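Local coordinates for hemolysin (Xylella fastidiosa, PDB 2R8D), which binds manganese and magnesium ions between two copies of its C-terminal transporter-associated domain, part of a CBS-containing membrane protein that may also bind flavin adenine dinucleotide, at residues Glu33-Glu38 / Phe68-Trp73; Arg60-Gly65 / Ile75-Leu80. All coordinates share one frame; numbering follows the deposited sequence.

Contact 1: Glu33-Glu38 / Phe68-Trp73; sequences EVLGAE and FDWAGW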
loop_
_atom_site.group_PDB
_atom_site.type_symbol
_atom_site.label_atom_id
_atom_site.label_comp_id
_atom_site.label_asym_id
_atom_site.label_seq_id
_atom_site.Cartn_x
_atom_site.Cartn_y
_atom_site.Cartn_z
ATOM N N GLU A 33 15.318 5.667 13.248
ATOM C CA GLU A 33 15.167 6.956 13.858
ATOM C C GLU A 33 13.705 7.392 13.806
ATOM O O GLU A 33 13.206 7.998 14.745
ATOM C CB GLU A 33 16.084 7.960 13.159
ATOM C CG GLU A 33 15.621 9.389 13.250
ATOM C CD GLU A 33 16.721 10.313 13.696
ATOM O OE1 GLU A 33 17.785 10.373 13.019
ATOM O OE2 GLU A 33 16.511 10.974 14.738
ATOM N N VAL A 34 13.022 7.063 12.722
ATOM C CA VAL A 34 11.619 7.417 12.584
ATOM C C VAL A 34 10.739 6.626 13.563
ATOM O O VAL A 34 9.908 7.212 14.255
ATOM C CB VAL A 34 11.130 7.254 11.131
ATOM C CG1 VAL A 34 9.636 7.357 11.067
ATOM C CG2 VAL A 34 11.783 8.304 10.251
ATOM N N LEU A 35 10.964 5.319 13.648
ATOM C CA LEU A 35 10.227 4.441 14.543
ATOM C C LEU A 35 10.666 4.538 16.006
ATOM O O LEU A 35 9.994 4.014 16.892
ATOM C CB LEU A 35 10.365 2.994 14.067
ATOM C CG LEU A 35 10.058 2.728 12.586
ATOM C CD1 LEU A 35 10.387 1.284 12.257
ATOM C CD2 LEU A 35 8.611 3.059 12.224
ATOM N N GLY A 36 11.787 5.206 16.261
ATOM C CA GLY A 36 12.412 5.185 17.581
ATOM C C GLY A 36 12.781 3.767 17.986
ATOM O O GLY A 36 12.565 3.375 19.126
ATOM N N ALA A 37 13.346 3.005 17.051
ATOM C CA ALA A 37 13.674 1.596 17.279
ATOM C C ALA A 37 15.175 1.333 17.468
ATOM O O ALA A 37 16.001 1.774 16.663
ATOM C CB ALA A 37 13.121 0.747 16.138
ATOM N N GLU A 38 15.519 0.594 18.524
ATOM C CA GLU A 38 16.924 0.239 18.853
ATOM C C GLU A 38 17.877 1.431 18.725
ATOM O O GLU A 38 18.321 1.994 19.726
ATOM C CB GLU A 38 17.447 -0.921 17.984
ATOM C CG GLU A 38 16.466 -2.085 17.774
ATOM C CD GLU A 38 17.123 -3.304 17.127
ATOM O OE1 GLU A 38 18.226 -3.706 17.579
ATOM O OE2 GLU A 38 16.528 -3.858 16.172
ATOM N N PHE A 68 6.191 -9.362 8.418
ATOM C CA PHE A 68 6.973 -9.882 9.536
ATOM C C PHE A 68 7.045 -8.827 10.622
ATOM O O PHE A 68 6.748 -7.657 10.381
ATOM C CB PHE A 68 8.376 -10.341 9.099
ATOM C CG PHE A 68 9.246 -9.251 8.509
ATOM C CD1 PHE A 68 9.031 -8.775 7.210
ATOM C CD2 PHE A 68 10.297 -8.699 9.248
ATOM C CE1 PHE A 68 9.848 -7.783 6.660
ATOM C CE2 PHE A 68 11.110 -7.681 8.696
ATOM C CZ PHE A 68 10.889 -7.237 7.411
ATOM N N ASP A 69 7.447 -9.257 11.807
ATOM C CA ASP A 69 7.596 -8.377 12.953
ATOM C C ASP A 69 9.060 -8.046 13.217
ATOM O O ASP A 69 9.928 -8.936 13.242
ATOM C CB ASP A 69 6.928 -9.012 14.170
ATOM C CG ASP A 69 5.412 -9.110 14.003
ATOM O OD1 ASP A 69 4.846 -8.421 13.122
ATOM O OD2 ASP A 69 4.768 -9.845 14.758
ATOM N N TRP A 70 9.331 -6.758 13.386
ATOM C CA TRP A 70 10.695 -6.282 13.577
ATOM C C TRP A 70 10.694 -5.093 14.524
ATOM O O TRP A 70 9.973 -4.113 14.310
ATOM C CB TRP A 70 11.309 -5.911 12.215
ATOM C CG TRP A 70 12.675 -5.287 12.295
ATOM C CD1 TRP A 70 13.865 -5.929 12.509
ATOM C CD2 TRP A 70 12.983 -3.895 12.187
ATOM N NE1 TRP A 70 14.895 -5.020 12.533
ATOM C CE2 TRP A 70 14.383 -3.764 12.333
ATOM C CE3 TRP A 70 12.207 -2.743 11.977
ATOM C CZ2 TRP A 70 15.034 -2.524 12.274
ATOM C CZ3 TRP A 70 12.852 -1.503 11.915
ATOM C CH2 TRP A 70 14.256 -1.408 12.060
ATOM N N ALA A 71 11.478 -5.212 15.592
ATOM C CA ALA A 71 11.679 -4.135 16.571
ATOM C C ALA A 71 10.368 -3.555 17.124
ATOM O O ALA A 71 10.246 -2.339 17.292
ATOM C CB ALA A 71 12.545 -3.017 15.945
ATOM N N GLY A 72 9.397 -4.428 17.404
ATOM C CA GLY A 72 8.076 -4.001 17.888
ATOM C C GLY A 72 7.114 -3.446 16.840
ATOM O O GLY A 72 6.079 -2.884 17.190
ATOM N N TRP A 73 7.429 -3.625 15.558
ATOM C CA TRP A 73 6.575 -3.143 14.461
ATOM C C TRP A 73 6.270 -4.277 13.494
ATOM O O TRP A 73 7.088 -5.197 13.316
ATOM C CB TRP A 73 7.286 -2.032 13.677
ATOM C CG TRP A 73 7.401 -0.756 14.443
ATOM C CD1 TRP A 73 8.244 -0.488 15.487
ATOM C CD2 TRP A 73 6.645 0.429 14.222
ATOM N NE1 TRP A 73 8.052 0.802 15.933
ATOM C CE2 TRP A 73 7.080 1.390 15.174
ATOM C CE3 TRP A 73 5.657 0.784 13.304
ATOM C CZ2 TRP A 73 6.544 2.683 15.242
ATOM C CZ3 TRP A 73 5.114 2.061 13.374
ATOM C CH2 TRP A 73 5.562 3.002 14.351
#

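Contact 2: Arg60-Gly65 / Ile75-Leu80; sequences RIPHVG and IEIVDL. With MG (magnesium ion), chain C; MN (manganese (II) ion), chain B.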
loop_
_atom_site.group_PDB
_atom_site.type_symbol
_atom_site.label_atom_id
_atom_site.label_comp_id
_atom_site.label_asym_id
_atom_site.label_seq_id
_atom_site.Cartn_x
_atom_site.Cartn_y
_atom_site.Cartn_z
ATOM N N ARG A 60 13.729 -14.434 -0.205
ATOM C CA ARG A 60 13.049 -14.532 -1.490
ATOM C C ARG A 60 12.257 -13.253 -1.662
ATOM O O ARG A 60 12.136 -12.477 -0.720
ATOM C CB ARG A 60 12.101 -15.750 -1.546
ATOM C CG ARG A 60 11.006 -15.708 -0.515
ATOM C CD ARG A 60 10.079 -16.921 -0.498
ATOM N NE ARG A 60 9.369 -16.940 0.779
ATOM C CZ ARG A 60 8.282 -16.219 1.065
ATOM N NH1 ARG A 60 7.738 -16.292 2.271
ATOM N NH2 ARG A 60 7.717 -15.439 0.157
ATOM N N ILE A 61 11.742 -13.024 -2.866
ATOM C CA ILE A 61 10.885 -11.871 -3.109
ATOM C C ILE A 61 9.481 -12.226 -2.589
ATOM O O ILE A 61 8.863 -13.147 -3.097
ATOM C CB ILE A 61 10.808 -11.529 -4.611
ATOM C CG1 ILE A 61 12.213 -11.286 -5.185
ATOM C CG2 ILE A 61 9.864 -10.344 -4.828
ATOM C CD1 ILE A 61 12.321 -11.468 -6.670
ATOM N N PRO A 62 8.982 -11.489 -1.585
ATOM C CA PRO A 62 7.703 -11.849 -0.960
ATOM C C PRO A 62 6.461 -11.444 -1.780
ATOM O O PRO A 62 6.548 -10.566 -2.646
ATOM C CB PRO A 62 7.737 -11.095 0.371
ATOM C CG PRO A 62 8.570 -9.878 0.089
ATOM C CD PRO A 62 9.590 -10.286 -0.978
ATOM N N HIS A 63 5.322 -12.091 -1.511
ATOM C CA HIS A 63 4.052 -11.658 -2.055
ATOM C C HIS A 63 3.579 -10.403 -1.319
ATOM O O HIS A 63 3.858 -10.201 -0.139
ATOM C CB HIS A 63 2.982 -12.748 -1.871
ATOM C CG HIS A 63 3.229 -13.991 -2.659
ATOM N ND1 HIS A 63 4.225 -14.892 -2.344
ATOM C CD2 HIS A 63 2.560 -14.520 -3.714
ATOM C CE1 HIS A 63 4.187 -15.901 -3.195
ATOM N NE2 HIS A 63 3.180 -15.705 -4.030
ATOM N N VAL A 64 2.847 -9.552 -2.024
ATOM C CA VAL A 64 2.074 -8.523 -1.371
ATOM C C VAL A 64 1.177 -9.178 -0.313
ATOM O O VAL A 64 0.638 -10.253 -0.538
ATOM C CB VAL A 64 1.271 -7.727 -2.422
ATOM C CG1 VAL A 64 0.280 -6.796 -1.777
ATOM C CG2 VAL A 64 2.241 -6.957 -3.336
ATOM N N GLY A 65 1.082 -8.540 0.853
ATOM C CA GLY A 65 0.292 -9.035 1.955
ATOM C C GLY A 65 1.082 -9.866 2.944
ATOM O O GLY A 65 0.632 -10.081 4.059
ATOM N N ILE A 75 5.789 -5.076 9.626
ATOM C CA ILE A 75 6.132 -4.626 8.302
ATOM C C ILE A 75 5.386 -5.532 7.311
ATOM O O ILE A 75 5.577 -6.747 7.322
ATOM C CB ILE A 75 7.672 -4.764 8.060
ATOM C CG1 ILE A 75 8.462 -4.016 9.182
ATOM C CG2 ILE A 75 8.028 -4.378 6.581
ATOM C CD1 ILE A 75 9.962 -4.027 9.028
ATOM N N GLU A 76 4.554 -4.935 6.460
ATOM C CA GLU A 76 3.749 -5.679 5.464
ATOM C C GLU A 76 4.059 -5.143 4.080
ATOM O O GLU A 76 4.142 -3.927 3.893
ATOM C CB GLU A 76 2.244 -5.529 5.779
ATOM C CG GLU A 76 1.317 -6.213 4.769
ATOM C CD GLU A 76 -0.171 -6.017 5.054
ATOM O OE1 GLU A 76 -0.550 -5.427 6.118
ATOM O OE2 GLU A 76 -0.987 -6.454 4.206
ATOM N N ILE A 77 4.261 -6.040 3.107
ATOM C CA ILE A 77 4.466 -5.637 1.719
ATOM C C ILE A 77 3.134 -5.201 1.140
ATOM O O ILE A 77 2.164 -5.942 1.236
ATOM C CB ILE A 77 4.942 -6.829 0.858
ATOM C CG1 ILE A 77 6.123 -7.589 1.526
ATOM C CG2 ILE A 77 5.187 -6.405 -0.613
ATOM C CD1 ILE A 77 7.323 -6.792 1.873
ATOM N N VAL A 78 3.055 -4.004 0.570
ATOM C CA VAL A 78 1.750 -3.559 0.017
ATOM C C VAL A 78 1.778 -3.311 -1.485
ATOM O O VAL A 78 0.735 -3.285 -2.127
ATOM C CB VAL A 78 1.085 -2.370 0.793
ATOM C CG1 VAL A 78 0.677 -2.819 2.214
ATOM C CG2 VAL A 78 1.933 -1.149 0.820
ATOM N N ASP A 79 2.977 -3.140 -2.026
ATOM C CA ASP A 79 3.168 -2.937 -3.467
ATOM C C ASP A 79 4.500 -3.522 -3.950
ATOM O O ASP A 79 5.579 -3.153 -3.457
ATOM C CB ASP A 79 3.078 -1.437 -3.796
ATOM C CG ASP A 79 3.267 -1.156 -5.279
ATOM O OD1 ASP A 79 2.544 -1.736 -6.099
ATOM O OD2 ASP A 79 4.182 -0.399 -5.639
ATOM N N LEU A 80 4.417 -4.433 -4.920
ATOM C CA LEU A 80 5.587 -5.065 -5.511
ATOM C C LEU A 80 5.625 -4.752 -7.009
ATOM O O LEU A 80 4.729 -5.184 -7.756
ATOM C CB LEU A 80 5.508 -6.590 -5.270
ATOM C CG LEU A 80 6.603 -7.523 -5.771
ATOM C CD1 LEU A 80 7.935 -7.337 -4.960
ATOM C CD2 LEU A 80 6.106 -8.989 -5.770
HETATM MG MG MG C . 2.577 -1.742 -8.270
HETATM MN MN MN B . 4.522 1.158 -6.946
HETATM O O HOH W 1 -1.901 -9.032 5.048
HETATM O O HOH W 2 2.565 -3.692 -8.643
HETATM O O HOH W 3 2.681 -1.426 -10.509
HETATM O O HOH W 4 0.417 -1.542 -8.488
#

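Contact 1: Glu33-Glu38 / Phe68-Trp73
L35 lays its methyl CD2 over one face of the W73 indole in a CH-pi contact. The carbon sits 3.5 Å from the centroid of the W73 six-membered ring, only 4° off the ring normal. The other methyl, CD1, meets W70 at the ring edge, 3.7 Å from CZ3. CG of L35 lies beside the backbone N (chi1 -50°), and from there the two methyls part to the two tryptophans. One leucine thus serves two indoles, one by its face and one by its edge. L35 CB is also 3.7 Å from W73 NE1. Next along the chain, the methyls of A37 and A71 touch, CB to CB, at 3.8 Å. The carboxylate of E38 comes obliquely to the W70 ring, but its salt bridge is to R32.

No hydrogen bond joins the two segments. A type I' turn from W70 to W73 positions both indoles, closed by W73 N to W70 O at 2.9 Å. G36 ends the helical run after L35 with positive phi, and A37 then points its CB at the turn. The contact sets the end of helix 28-35 against the hairpin of strands 67-70 and 73-76. L90 of strand 89-92 touches L35 and W73, while M53 of helix 50-58 packs on W70.

Contact 2: Arg60-Gly65 / Ile75-Leu80
I77 packs against P62 and V64. Its CG1 meets the proline ring at CG, 3.6 Å away, and the two side chains cross at about a right angle. CG2 of I77 lies 4.0 Å from V64 CG2. V64 also reaches the chain beyond I77. Its CG1 is anti to the backbone N (chi1 171°). This torsion sends V64 CG1 to the V78 carbonyl, 3.6 Å from V78 O, and V64 CG2 to the start of L80, 3.8 Å from L80 CB. A single backbone bond joins the segments here. G65 N gives its hydrogen to I77 O at 2.8 Å, nearly straight at 168°, from a position tilted 25° out of the carbonyl plane. I77 is also backbone-bonded to E66. C54 of helix 50-58 and I85 of strand 84-85 cover I77 further.

The bend leads from strand 73-76 of the five-stranded antiparallel sheet to the metal site. D79 starts away from the loop 60-65, and its carboxylate bridges two ions: OD1 binds magnesium at 2.2 Å and OD2 binds manganese at 2.1 Å. D81 and D86 share the manganese, as do D79 and D81 of the second subunit. D86 of the second subunit also binds the magnesium. The site therefore lies across the dimer interface. Three waters complete the magnesium ligands named here, and one of them donates to L80 O.

The looser side is at I61 and H63, both exposed. I61 places CG2 against L80 CD1 with their side chains crossed, while CB of H63 points away. The G65 end is water-bridged instead: one water donates to both G65 O and E76 OE2. The second subunit covers this end, where its R15 forms a salt bridge with E76.

How the contacts relate
The two contacts lie on opposite sides of the chain's centre, with their own centres about 18 Å apart. Both fall in the transporter-associated domain, and their segments alternate along the chain: 33-38, 60-65, 68-73, 75-80. They share the hairpin of strands 67-70 and 73-76, neighbours in the five-stranded sheet. Contact 1 lies at its turn, and contact 2 where strand 73-76 runs out toward the metals. They touch along the hairpin, where F68 O and I75 N probably hydrogen-bond at 2.9 Å and W70 packs on I75. The hairpin therefore links the end of helix 28-35 to the metal-bound dimer interface. Contact 1 itself touches no second subunit.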